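Local coordinates for monosaccharide ABC transporter substrate-binding protein, CUT2 family (Bradyrhizobium sp., PDB 4YHS) that probably binds a monosaccharide or related solute in the periplasm and delivers it to an ABC transporter of the CUT2 family, at residues M68-Y78 against P345-F353; M278-K287 against I335-L344. All coordinates share one frame; numbering follows the deposited sequence.

In the fold
After strand 322-331 the C-terminal tail touches both lobes in succession. Its residues 335-344 run against helix 280-287 in contact 2, and 345-353 then run against the start of helix 71-87 in contact 1. The contact centres lie about 14 Å apart, and contact 2 is nested inside the loop that contact 1 closes. The tail leaves the mixed sheet, touches helix 280-287, which follows strand 272-275 of the four-stranded sheet, and returns to helix 71-87 of the mixed-sheet lobe. Gln340 and Pro345 join the contacts by a probable hydrogen bond, and Ala71 packs on Pro280. One tail thus contacts both lobes beside a crossover, consistent with the hinge side of a two-lobed binding protein.

Contact 1. Residues M68-Y78 against P345-F353; sequences MKDAYWLGVDY and PPDGFKPVF
The ring of Tyr78 carries Pro346 over one face, Pro346 CD 3.7 Å from the Tyr78 ring centroid in a CH-pi contact, and turns its edge to Phe349. This pair is T-shaped: the Tyr78 edge points at a face of Phe349, planes at 86° and centroids 5.2 Å apart. At the Phe349 edge stand Leu74 CG, in the ring plane, and Asp77 OD2, by CE2. The methyls of Leu74 spread from there, CD1 to Pro351 CD and CD2 to the carbonyl oxygen of Phe349. Gly75 lets the chain at Pro345 come close, its CA 3.6 Å from Pro345 CD. Asp77 swings its carboxylate beside its own carbonyl carbon (chi1 178°), where OD2 takes the N-H of Val352 on its syn lone pair, 2.8 Å and nearly straight at 175°. Before the helix begins, the selenomethionine chain of Met68, bent at chi2 and chi3, lays CG on Pro351 CB and CE by Phe353 CE1. Phe353 pairs through its backbone with Leu93 of strand 90-95. Asp70 N-caps the helix through Trp73 N. A first helix following strand 60-65, with the C-terminal tail laid along it, belongs to the Rossmann-like lobe of a periplasmic binding protein.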
loop_
_atom_site.group_PDB
_atom_site.type_symbol
_atom_site.label_atom_id
_atom_site.label_comp_id
_atom_site.label_asym_id
_atom_site.label_seq_id
_atom_site.Cartn_x
_atom_site.Cartn_y
_atom_site.Cartn_z
HETATM N N MSE A 68 5.715 -13.584 2.988
HETATM C CA MSE A 68 4.651 -13.864 2.012
HETATM C C MSE A 68 3.448 -14.363 2.775
HETATM O O MSE A 68 2.819 -15.366 2.410
HETATM C CB MSE A 68 5.109 -14.910 0.977
HETATM C CG MSE A 68 4.192 -15.078 -0.200
HETATM SE SE MSE A 68 4.436 -13.524 -1.368
HETATM C CE MSE A 68 6.206 -13.932 -2.091
ATOM N N LYS A 69 3.145 -13.669 3.858
ATOM C CA LYS A 69 2.132 -14.116 4.823
ATOM C C LYS A 69 0.737 -13.555 4.622
ATOM O O LYS A 69 -0.221 -14.073 5.204
ATOM C CB LYS A 69 2.585 -13.770 6.249
ATOM C CG LYS A 69 3.754 -14.614 6.679
ATOM C CD LYS A 69 4.542 -14.005 7.854
ATOM C CE LYS A 69 3.870 -14.292 9.137
ATOM N NZ LYS A 69 4.443 -13.475 10.256
ATOM N N ASP A 70 0.594 -12.506 3.816
ATOM C CA ASP A 70 -0.731 -11.910 3.650
ATOM C C ASP A 70 -1.027 -11.574 2.202
ATOM O O ASP A 70 -0.178 -11.730 1.330
ATOM C CB ASP A 70 -0.892 -10.646 4.534
ATOM C CG ASP A 70 0.127 -9.540 4.237
ATOM O OD1 ASP A 70 0.792 -9.556 3.178
ATOM O OD2 ASP A 70 0.246 -8.598 5.071
ATOM N N ALA A 71 -2.247 -11.095 1.965
ATOM C CA ALA A 71 -2.713 -10.834 0.609
ATOM C C ALA A 71 -1.951 -9.659 0.008
ATOM O O ALA A 71 -1.731 -9.598 -1.201
ATOM C CB ALA A 71 -4.192 -10.561 0.604
ATOM N N TYR A 72 -1.592 -8.708 0.865
ATOM C CA TYR A 72 -0.894 -7.522 0.423
ATOM C C TYR A 72 0.405 -7.913 -0.287
ATOM O O TYR A 72 0.619 -7.535 -1.435
ATOM C CB TYR A 72 -0.591 -6.582 1.600
ATOM C CG TYR A 72 -0.018 -5.257 1.121
ATOM C CD1 TYR A 72 1.349 -5.094 0.883
ATOM C CD2 TYR A 72 -0.856 -4.172 0.896
ATOM C CE1 TYR A 72 1.860 -3.883 0.413
ATOM C CE2 TYR A 72 -0.355 -2.953 0.459
ATOM C CZ TYR A 72 1.010 -2.815 0.228
ATOM O OH TYR A 72 1.525 -1.617 -0.226
ATOM N N TRP A 73 1.273 -8.666 0.376
ATOM C CA TRP A 73 2.539 -9.049 -0.248
ATOM C C TRP A 73 2.338 -10.090 -1.348
ATOM O O TRP A 73 3.121 -10.135 -2.299
ATOM C CB TRP A 73 3.554 -9.490 0.841
ATOM C CG TRP A 73 3.994 -8.234 1.542
ATOM C CD1 TRP A 73 3.459 -7.681 2.676
ATOM C CD2 TRP A 73 5.003 -7.315 1.096
ATOM N NE1 TRP A 73 4.088 -6.495 2.967
ATOM C CE2 TRP A 73 5.045 -6.255 2.017
ATOM C CE3 TRP A 73 5.877 -7.294 0.011
ATOM C CZ2 TRP A 73 5.923 -5.180 1.880
ATOM C CZ3 TRP A 73 6.767 -6.204 -0.114
ATOM C CH2 TRP A 73 6.782 -5.190 0.814
ATOM N N LEU A 74 1.262 -10.879 -1.288
ATOM C CA LEU A 74 0.914 -11.705 -2.437
ATOM C C LEU A 74 0.600 -10.828 -3.652
ATOM O O LEU A 74 0.967 -11.141 -4.776
ATOM C CB LEU A 74 -0.268 -12.614 -2.087
ATOM C CG LEU A 74 -0.629 -13.744 -3.045
ATOM C CD1 LEU A 74 0.516 -14.753 -3.137
ATOM C CD2 LEU A 74 -1.935 -14.430 -2.574
ATOM N N GLY A 75 -0.099 -9.724 -3.436
ATOM C CA GLY A 75 -0.331 -8.759 -4.500
ATOM C C GLY A 75 0.944 -8.154 -5.077
ATOM O O GLY A 75 1.110 -8.044 -6.298
ATOM N N VAL A 76 1.881 -7.776 -4.207
ATOM C CA VAL A 76 3.145 -7.267 -4.699
ATOM C C VAL A 76 3.877 -8.363 -5.510
ATOM O O VAL A 76 4.446 -8.073 -6.571
ATOM C CB VAL A 76 4.046 -6.775 -3.559
ATOM C CG1 VAL A 76 5.254 -6.107 -4.132
ATOM C CG2 VAL A 76 3.304 -5.829 -2.651
ATOM N N ASP A 77 3.850 -9.603 -5.011
ATOM C CA ASP A 77 4.457 -10.754 -5.701
ATOM C C ASP A 77 3.892 -10.890 -7.121
ATOM O O ASP A 77 4.621 -11.084 -8.092
ATOM C CB ASP A 77 4.219 -12.039 -4.917
ATOM C CG ASP A 77 4.779 -13.259 -5.614
ATOM O OD1 ASP A 77 6.008 -13.326 -5.836
ATOM O OD2 ASP A 77 3.995 -14.155 -5.911
ATOM N N TYR A 78 2.574 -10.846 -7.214
ATOM C CA TYR A 78 1.891 -10.958 -8.494
ATOM C C TYR A 78 2.388 -9.900 -9.482
ATOM O O TYR A 78 2.680 -10.219 -10.616
ATOM C CB TYR A 78 0.374 -10.836 -8.279
ATOM C CG TYR A 78 -0.435 -10.846 -9.551
ATOM C CD1 TYR A 78 -0.749 -12.049 -10.196
ATOM C CD2 TYR A 78 -0.913 -9.665 -10.094
ATOM C CE1 TYR A 78 -1.487 -12.055 -11.361
ATOM C CE2 TYR A 78 -1.666 -9.663 -11.248
ATOM C CZ TYR A 78 -1.940 -10.856 -11.888
ATOM O OH TYR A 78 -2.699 -10.876 -13.048
ATOM N N PRO A 345 -4.122 -9.167 -5.230
ATOM C CA PRO A 345 -3.821 -10.361 -6.017
ATOM C C PRO A 345 -5.097 -11.021 -6.513
ATOM O O PRO A 345 -6.138 -10.844 -5.878
ATOM C CB PRO A 345 -3.086 -11.259 -5.018
ATOM C CG PRO A 345 -3.646 -10.857 -3.700
ATOM C CD PRO A 345 -3.846 -9.373 -3.789
ATOM N N PRO A 346 -5.037 -11.780 -7.619
ATOM C CA PRO A 346 -6.215 -12.550 -8.020
ATOM C C PRO A 346 -6.623 -13.506 -6.903
ATOM O O PRO A 346 -5.728 -13.959 -6.180
ATOM C CB PRO A 346 -5.723 -13.329 -9.258
ATOM C CG PRO A 346 -4.543 -12.481 -9.763
ATOM C CD PRO A 346 -3.898 -11.994 -8.529
ATOM N N ASP A 347 -7.910 -13.801 -6.758
ATOM C CA ASP A 347 -8.320 -14.908 -5.879
ATOM C C ASP A 347 -7.626 -16.200 -6.267
ATOM O O ASP A 347 -7.503 -16.523 -7.436
ATOM C CB ASP A 347 -9.826 -15.127 -5.941
ATOM C CG ASP A 347 -10.605 -13.904 -5.540
ATOM O OD1 ASP A 347 -10.695 -13.641 -4.340
ATOM O OD2 ASP A 347 -11.125 -13.217 -6.427
ATOM N N GLY A 348 -7.148 -16.941 -5.271
ATOM C CA GLY A 348 -6.626 -18.269 -5.532
ATOM C C GLY A 348 -5.180 -18.243 -5.985
ATOM O O GLY A 348 -4.559 -19.279 -6.069
ATOM N N PHE A 349 -4.653 -17.059 -6.279
ATOM C CA PHE A 349 -3.281 -16.931 -6.768
ATOM C C PHE A 349 -2.317 -17.500 -5.739
ATOM O O PHE A 349 -2.423 -17.216 -4.540
ATOM C CB PHE A 349 -2.942 -15.467 -7.071
ATOM C CG PHE A 349 -1.490 -15.229 -7.455
ATOM C CD1 PHE A 349 -0.989 -15.652 -8.687
ATOM C CD2 PHE A 349 -0.631 -14.602 -6.578
ATOM C CE1 PHE A 349 0.350 -15.411 -9.023
ATOM C CE2 PHE A 349 0.707 -14.362 -6.932
ATOM C CZ PHE A 349 1.167 -14.773 -8.144
ATOM N N LYS A 350 -1.424 -18.343 -6.231
ATOM C CA LYS A 350 -0.365 -18.934 -5.440
ATOM C C LYS A 350 0.944 -18.173 -5.689
ATOM O O LYS A 350 1.256 -17.829 -6.827
ATOM C CB LYS A 350 -0.220 -20.411 -5.803
ATOM C CG LYS A 350 -1.423 -21.253 -5.350
ATOM C CD LYS A 350 -1.255 -22.730 -5.688
ATOM C CE LYS A 350 -2.348 -23.596 -5.055
ATOM N NZ LYS A 350 -2.225 -25.056 -5.410
ATOM N N PRO A 351 1.713 -17.916 -4.618
ATOM C CA PRO A 351 2.935 -17.132 -4.808
ATOM C C PRO A 351 3.919 -17.733 -5.784
ATOM O O PRO A 351 4.036 -18.958 -5.867
ATOM C CB PRO A 351 3.542 -17.069 -3.406
ATOM C CG PRO A 351 2.887 -18.116 -2.641
ATOM C CD PRO A 351 1.531 -18.317 -3.214
ATOM N N VAL A 352 4.598 -16.852 -6.507
ATOM C CA VAL A 352 5.575 -17.198 -7.532
ATOM C C VAL A 352 6.975 -16.715 -7.133
ATOM O O VAL A 352 7.146 -15.558 -6.729
ATOM C CB VAL A 352 5.158 -16.558 -8.906
ATOM C CG1 VAL A 352 6.196 -16.848 -9.979
ATOM C CG2 VAL A 352 3.804 -17.106 -9.329
ATOM N N PHE A 353 7.977 -17.584 -7.250
ATOM C CA PHE A 353 9.335 -17.224 -6.830
ATOM C C PHE A 353 10.345 -17.165 -7.950
ATOM O O PHE A 353 11.463 -16.697 -7.744
ATOM C CB PHE A 353 9.817 -18.208 -5.770
ATOM C CG PHE A 353 8.967 -18.176 -4.551
ATOM C CD1 PHE A 353 9.186 -17.227 -3.569
ATOM C CD2 PHE A 353 7.872 -19.028 -4.424
ATOM C CE1 PHE A 353 8.355 -17.141 -2.452
ATOM C CE2 PHE A 353 7.033 -18.938 -3.311
ATOM C CZ PHE A 353 7.286 -17.987 -2.320
#

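Contact 2. Residues M278-K287 against I335-L344; sequences MTPGVYEGIK and IATVPQANIL
Tyr283 reaches from helix 280-287 between Leu344 and Ile335 of the 335-344 loop. CB, pointing toward the loop, meets Leu344 CD1 at 3.6 Å, and the same methyl also touches CG, the root of the ring. With CG anti to the backbone N (chi1 -172°), the ring extends outward from the helix. Over one of its faces sits Ile335 CD1, 3.9 Å from the centroid and 19° off the normal, a CH-pi contact displaced toward the CE1 side. CE1 also meets Ile343 CD1, while on the other flank CE2 lies 3.6 Å from Gln340 OE1; the amide and ring planes stand 61° apart. The Gln340 amide nitrogen is turned to the carbonyl oxygen of Pro345, which fixes the amide's direction. At the tip, Tyr283 OH donates to a water lying in the ring plane, 2.6 Å from that hydroxyl oxygen. This water donates to the carbonyl oxygens of Ile335 and Val338, so the phenol is bridged to two backbone carbonyls of the loop. A second water donates to the same OH at 2.9 Å.

Ile335 CD1 also packs on Ile286 CG2 and on Lys287 CG, whereas Leu344 CD2 covers Pro280 CD, 3.8 Å away, and borders Met278 CG. Thr279 N-caps the helix: its OG1 accepts from Val282 N and also bonds Glu256. The Thr279 side chain lies about 4 Å from a bound bis-tris molecule, probably from the crystallisation liquor, which may nevertheless mark a pocket. Helix 280-287 lies between strand 272-275 of the four-stranded sheet and strand 293-296 of the mixed sheet, so the chain crosses between lobes here, as in type I periplasmic binding proteins.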
loop_
_atom_site.group_PDB
_atom_site.type_symbol
_atom_site.label_atom_id
_atom_site.label_comp_id
_atom_site.label_asym_id
_atom_site.label_seq_id
_atom_site.Cartn_x
_atom_site.Cartn_y
_atom_site.Cartn_z
HETATM N N MSE A 278 -6.534 -1.215 1.735
HETATM C CA MSE A 278 -7.272 -2.248 1.004
HETATM C C MSE A 278 -6.806 -3.660 1.329
HETATM O O MSE A 278 -5.597 -3.906 1.420
HETATM C CB MSE A 278 -7.118 -2.010 -0.506
HETATM C CG MSE A 278 -7.863 -2.989 -1.378
HETATM SE SE MSE A 278 -9.826 -2.869 -1.131
HETATM C CE MSE A 278 -10.115 -1.023 -1.691
ATOM N N THR A 279 -7.779 -4.560 1.491
ATOM C CA THR A 279 -7.550 -5.999 1.747
ATOM C C THR A 279 -8.622 -6.767 0.998
ATOM O O THR A 279 -9.628 -6.176 0.620
ATOM C CB THR A 279 -7.671 -6.378 3.199
ATOM O OG1 THR A 279 -9.011 -6.137 3.618
ATOM C CG2 THR A 279 -6.686 -5.602 4.082
ATOM N N PRO A 280 -8.433 -8.082 0.803
ATOM C CA PRO A 280 -9.526 -8.830 0.168
ATOM C C PRO A 280 -10.853 -8.756 0.952
ATOM O O PRO A 280 -11.914 -8.675 0.320
ATOM C CB PRO A 280 -8.973 -10.262 0.107
ATOM C CG PRO A 280 -7.496 -10.063 -0.023
ATOM C CD PRO A 280 -7.208 -8.892 0.904
ATOM N N GLY A 281 -10.794 -8.782 2.277
ATOM C CA GLY A 281 -11.989 -8.709 3.105
ATOM C C GLY A 281 -12.711 -7.375 2.932
ATOM O O GLY A 281 -13.931 -7.316 2.827
ATOM N N VAL A 282 -11.952 -6.287 2.873
ATOM C CA VAL A 282 -12.553 -4.981 2.630
ATOM C C VAL A 282 -13.168 -4.909 1.217
ATOM O O VAL A 282 -14.292 -4.437 1.032
ATOM C CB VAL A 282 -11.532 -3.861 2.822
ATOM C CG1 VAL A 282 -12.086 -2.479 2.327
ATOM C CG2 VAL A 282 -11.125 -3.780 4.294
ATOM N N TYR A 283 -12.463 -5.456 0.238
ATOM C CA TYR A 283 -12.932 -5.497 -1.154
ATOM C C TYR A 283 -14.273 -6.234 -1.233
ATOM O O TYR A 283 -15.229 -5.750 -1.838
ATOM C CB TYR A 283 -11.845 -6.162 -2.018
ATOM C CG TYR A 283 -12.061 -6.135 -3.518
ATOM C CD1 TYR A 283 -11.626 -5.067 -4.290
ATOM C CD2 TYR A 283 -12.670 -7.184 -4.158
ATOM C CE1 TYR A 283 -11.823 -5.060 -5.679
ATOM C CE2 TYR A 283 -12.853 -7.184 -5.521
ATOM C CZ TYR A 283 -12.411 -6.132 -6.274
ATOM O OH TYR A 283 -12.639 -6.153 -7.633
ATOM N N GLU A 284 -14.354 -7.406 -0.618
ATOM C CA GLU A 284 -15.569 -8.193 -0.704
ATOM C C GLU A 284 -16.705 -7.439 -0.012
ATOM O O GLU A 284 -17.840 -7.420 -0.487
ATOM C CB GLU A 284 -15.363 -9.573 -0.081
ATOM C CG GLU A 284 -16.612 -10.411 0.006
ATOM C CD GLU A 284 -17.188 -10.823 -1.370
ATOM O OE1 GLU A 284 -16.517 -10.664 -2.410
ATOM O OE2 GLU A 284 -18.336 -11.308 -1.406
ATOM N N GLY A 285 -16.369 -6.788 1.094
ATOM C CA GLY A 285 -17.320 -5.984 1.825
ATOM C C GLY A 285 -17.933 -4.869 0.978
ATOM O O GLY A 285 -19.124 -4.632 1.061
ATOM N N ILE A 286 -17.118 -4.185 0.178
ATOM C CA ILE A 286 -17.586 -3.116 -0.708
ATOM C C ILE A 286 -18.491 -3.710 -1.752
ATOM O O ILE A 286 -19.592 -3.213 -1.981
ATOM C CB ILE A 286 -16.384 -2.334 -1.361
ATOM C CG1 ILE A 286 -15.596 -1.596 -0.270
ATOM C CG2 ILE A 286 -16.887 -1.321 -2.426
ATOM C CD1 ILE A 286 -14.270 -0.989 -0.670
ATOM N N LYS A 287 -18.047 -4.811 -2.353
ATOM C CA LYS A 287 -18.854 -5.512 -3.332
ATOM C C LYS A 287 -20.238 -5.878 -2.789
ATOM O O LYS A 287 -21.242 -5.685 -3.452
ATOM C CB LYS A 287 -18.123 -6.781 -3.795
ATOM C CG LYS A 287 -17.230 -6.575 -4.988
ATOM C CD LYS A 287 -16.588 -7.892 -5.405
ATOM C CE LYS A 287 -16.873 -8.276 -6.860
ATOM N NZ LYS A 287 -18.253 -8.670 -7.215
ATOM N N ILE A 335 -15.966 0.233 -8.094
ATOM C CA ILE A 335 -15.221 -0.979 -7.863
ATOM C C ILE A 335 -15.245 -1.922 -9.080
ATOM O O ILE A 335 -14.240 -2.563 -9.396
ATOM C CB ILE A 335 -15.726 -1.722 -6.567
ATOM C CG1 ILE A 335 -14.794 -2.898 -6.250
ATOM C CG2 ILE A 335 -17.193 -2.139 -6.668
ATOM C CD1 ILE A 335 -14.966 -3.410 -4.827
ATOM N N ALA A 336 -16.365 -1.964 -9.790
ATOM C CA ALA A 336 -16.491 -2.831 -10.964
ATOM C C ALA A 336 -15.709 -2.267 -12.182
ATOM O O ALA A 336 -15.527 -2.965 -13.173
ATOM C CB ALA A 336 -17.960 -3.045 -11.308
ATOM N N THR A 337 -15.226 -1.023 -12.102
ATOM C CA THR A 337 -14.556 -0.376 -13.268
ATOM C C THR A 337 -13.048 -0.584 -13.209
ATOM O O THR A 337 -12.346 -0.356 -14.206
ATOM C CB THR A 337 -14.848 1.164 -13.353
ATOM O OG1 THR A 337 -14.244 1.821 -12.230
ATOM C CG2 THR A 337 -16.334 1.463 -13.362
ATOM N N VAL A 338 -12.553 -1.031 -12.050
ATOM C CA VAL A 338 -11.132 -1.280 -11.839
ATOM C C VAL A 338 -10.807 -2.766 -11.904
ATOM O O VAL A 338 -11.483 -3.574 -11.248
ATOM C CB VAL A 338 -10.677 -0.745 -10.447
ATOM C CG1 VAL A 338 -9.206 -1.038 -10.194
ATOM C CG2 VAL A 338 -10.961 0.762 -10.339
ATOM N N PRO A 339 -9.817 -3.151 -12.725
ATOM C CA PRO A 339 -9.446 -4.575 -12.669
ATOM C C PRO A 339 -8.944 -4.890 -11.273
ATOM O O PRO A 339 -8.057 -4.167 -10.788
ATOM C CB PRO A 339 -8.298 -4.709 -13.700
ATOM C CG PRO A 339 -8.450 -3.522 -14.593
ATOM C CD PRO A 339 -8.965 -2.410 -13.677
ATOM N N GLN A 340 -9.504 -5.915 -10.638
ATOM C CA GLN A 340 -9.000 -6.369 -9.333
ATOM C C GLN A 340 -7.495 -6.504 -9.292
ATOM O O GLN A 340 -6.853 -6.091 -8.303
ATOM C CB GLN A 340 -9.613 -7.715 -8.958
ATOM C CG GLN A 340 -9.130 -8.236 -7.614
ATOM C CD GLN A 340 -9.843 -9.506 -7.206
ATOM O OE1 GLN A 340 -11.045 -9.662 -7.445
ATOM N NE2 GLN A 340 -9.105 -10.426 -6.593
ATOM N N ALA A 341 -6.933 -7.079 -10.362
ATOM C CA ALA A 341 -5.503 -7.395 -10.420
ATOM C C ALA A 341 -4.583 -6.188 -10.459
ATOM O O ALA A 341 -3.361 -6.372 -10.400
ATOM C CB ALA A 341 -5.192 -8.301 -11.598
ATOM N N ASN A 342 -5.132 -4.968 -10.501
ATOM C CA ASN A 342 -4.270 -3.789 -10.293
ATOM C C ASN A 342 -4.139 -3.435 -8.798
ATOM O O ASN A 342 -3.222 -2.708 -8.400
ATOM C CB ASN A 342 -4.797 -2.588 -11.051
ATOM C CG ASN A 342 -4.685 -2.760 -12.535
ATOM O OD1 ASN A 342 -3.944 -3.636 -13.015
ATOM N ND2 ASN A 342 -5.417 -1.943 -13.285
ATOM N N ILE A 343 -5.070 -3.932 -7.974
ATOM C CA ILE A 343 -5.145 -3.449 -6.583
ATOM C C ILE A 343 -5.156 -4.536 -5.540
ATOM O O ILE A 343 -5.033 -4.217 -4.368
ATOM C CB ILE A 343 -6.389 -2.529 -6.331
ATOM C CG1 ILE A 343 -7.718 -3.246 -6.617
ATOM C CG2 ILE A 343 -6.283 -1.272 -7.200
ATOM C CD1 ILE A 343 -8.935 -2.442 -6.155
ATOM N N LEU A 344 -5.254 -5.788 -5.975
ATOM C CA LEU A 344 -5.178 -6.963 -5.110
ATOM C C LEU A 344 -4.622 -8.128 -5.915
ATOM O O LEU A 344 -4.684 -8.119 -7.155
ATOM C CB LEU A 344 -6.547 -7.328 -4.570
ATOM C CG LEU A 344 -7.165 -6.550 -3.403
ATOM C CD1 LEU A 344 -8.605 -7.030 -3.198
ATOM C CD2 LEU A 344 -6.342 -6.759 -2.161
HETATM O O HOH W 1 -12.034 -3.780 -8.626
HETATM O O HOH W 2 -15.009 -5.941 -9.321
#